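Local structure of HicA3 Toxin (Yersinia pestis, 4P78) at residues V29-P34 and K38-P43. The protein is the toxin of a type II toxin-antitoxin pair, probably an RNA-cleaving enzyme like other HicA proteins, and is bound here by its antitoxin HicB3. Residues are numbered along the deposited sequence; the frame is centred on the assembly and turned at random.
Sequences VTLCKP and KIITLP
Val29 and Leu42 exchange two backbone hydrogen bonds, Val29 N to Leu42 O and Leu42 N to Val29 O, each 2.9 Å. Leu31 and Ile40 form the next such pair: Leu31 N reaches Ile40 O at 2.8 Å, while Ile40 N meets Leu31 O at 3.0 Å. Between them Thr30 and Thr41 make a non-hydrogen-bonded pair, where Thr30 CA also sends a CA-H...O contact to Ile40 O.

On the apolar face, Leu31 CD1 meets Leu42 CD1 at 3.8 Å, the two side chains crossing at a slant, and Ile40 CG2 at 4.3 Å. Leu42 and Ile40 continue onto helix 3-12. On the other face Thr30 and Thr41 lie side by side, Thr30 CG2 3.9 Å from Thr41 OG1. Chi1 of -58° sets that hydroxyl beside its own backbone N. Thr41 OG1 hydrogen-bonds to ND1 of His45 of the HicB3 chain, and Thr30 OG1 to NH1 of Arg18.

This antiparallel hairpin therefore has two chemistries: Leu31, Ile40 and Leu42 face the toxin's core, while Thr30, Ile39 and Thr41 meet the antitoxin through the Thr41 hydrogen bond and apolar packing, the threonines on Val44 and Ile39 on Leu49 of the HicB3 chain.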
# COMPACT_ATOMS: atom_id res chain seq x y z
N VAL C 29 -20.62 -4.38 -9.95
CA VAL C 29 -21.43 -5.36 -10.66
C VAL C 29 -20.83 -6.75 -10.36
O VAL C 29 -19.62 -6.93 -10.46
CB VAL C 29 -21.48 -5.06 -12.18
CG1 VAL C 29 -22.16 -6.18 -12.97
CG2 VAL C 29 -22.21 -3.74 -12.43
N THR C 30 -21.67 -7.69 -9.92
CA THR C 30 -21.24 -9.08 -9.79
C THR C 30 -21.69 -9.92 -10.99
O THR C 30 -22.75 -9.69 -11.58
CB THR C 30 -21.76 -9.75 -8.48
OG1 THR C 30 -23.19 -9.85 -8.48
CG2 THR C 30 -21.27 -8.99 -7.25
N LEU C 31 -20.86 -10.88 -11.37
CA LEU C 31 -21.21 -11.78 -12.46
C LEU C 31 -21.00 -13.20 -12.02
O LEU C 31 -20.21 -13.46 -11.11
CB LEU C 31 -20.38 -11.50 -13.71
CG LEU C 31 -20.48 -10.09 -14.30
CD1 LEU C 31 -19.33 -9.18 -13.79
CD2 LEU C 31 -20.51 -10.17 -15.82
N CYS C 32 -21.71 -14.12 -12.67
CA CYS C 32 -21.56 -15.54 -12.42
C CYS C 32 -21.58 -16.27 -13.76
O CYS C 32 -21.96 -15.70 -14.78
CB CYS C 32 -22.67 -16.05 -11.52
SG CYS C 32 -24.33 -15.78 -12.18
N LYS C 33 -21.19 -17.53 -13.74
CA LYS C 33 -21.14 -18.32 -14.96
C LYS C 33 -21.73 -19.69 -14.67
O LYS C 33 -21.30 -20.36 -13.73
CB LYS C 33 -19.70 -18.43 -15.48
CG LYS C 33 -19.55 -19.21 -16.78
CD LYS C 33 -18.12 -19.14 -17.33
CE LYS C 33 -18.03 -19.83 -18.68
NZ LYS C 33 -16.68 -19.69 -19.30
N PRO C 34 -22.74 -20.09 -15.46
CA PRO C 34 -23.48 -21.34 -15.24
C PRO C 34 -22.54 -22.54 -15.17
O PRO C 34 -21.66 -22.66 -16.02
CB PRO C 34 -24.41 -21.43 -16.45
CG PRO C 34 -24.54 -20.03 -16.93
CD PRO C 34 -23.21 -19.39 -16.67
N LYS C 38 -18.11 -19.67 -9.09
CA LYS C 38 -17.26 -18.50 -8.88
C LYS C 38 -18.04 -17.20 -9.10
O LYS C 38 -19.10 -17.20 -9.75
CB LYS C 38 -16.05 -18.54 -9.80
CG LYS C 38 -15.15 -19.76 -9.60
CD LYS C 38 -13.86 -19.59 -10.40
CE LYS C 38 -12.88 -20.73 -10.15
NZ LYS C 38 -12.99 -21.80 -11.19
N ILE C 39 -17.51 -16.12 -8.56
CA ILE C 39 -18.08 -14.79 -8.74
C ILE C 39 -17.00 -13.87 -9.28
O ILE C 39 -15.83 -13.97 -8.89
CB ILE C 39 -18.64 -14.21 -7.41
CG1 ILE C 39 -19.84 -15.01 -6.92
CG2 ILE C 39 -19.00 -12.73 -7.56
CD1 ILE C 39 -21.12 -14.77 -7.69
N ILE C 40 -17.37 -12.99 -10.20
CA ILE C 40 -16.51 -11.86 -10.53
C ILE C 40 -17.17 -10.59 -10.01
O ILE C 40 -18.34 -10.33 -10.27
CB ILE C 40 -16.25 -11.77 -12.05
CG1 ILE C 40 -15.43 -12.98 -12.49
CG2 ILE C 40 -15.51 -10.46 -12.40
CD1 ILE C 40 -15.08 -13.00 -13.93
N THR C 41 -16.41 -9.83 -9.22
CA THR C 41 -16.87 -8.53 -8.72
C THR C 41 -16.08 -7.42 -9.40
O THR C 41 -14.85 -7.34 -9.27
CB THR C 41 -16.72 -8.40 -7.17
OG1 THR C 41 -17.45 -9.45 -6.52
CG2 THR C 41 -17.24 -7.06 -6.69
N LEU C 42 -16.80 -6.57 -10.13
CA LEU C 42 -16.22 -5.45 -10.88
C LEU C 42 -16.62 -4.09 -10.32
O LEU C 42 -17.77 -3.89 -9.96
CB LEU C 42 -16.65 -5.50 -12.34
CG LEU C 42 -16.13 -6.61 -13.24
CD1 LEU C 42 -16.75 -6.47 -14.63
CD2 LEU C 42 -14.62 -6.48 -13.29
N PRO C 43 -15.66 -3.15 -10.29
CA PRO C 43 -16.03 -1.75 -10.04
C PRO C 43 -16.84 -1.20 -11.22
O PRO C 43 -16.54 -1.54 -12.36
CB PRO C 43 -14.67 -1.03 -9.94
CG PRO C 43 -13.75 -1.86 -10.78
CD PRO C 43 -14.24 -3.30 -10.64
O HOH W 1 -20.58 -18.46 -11.48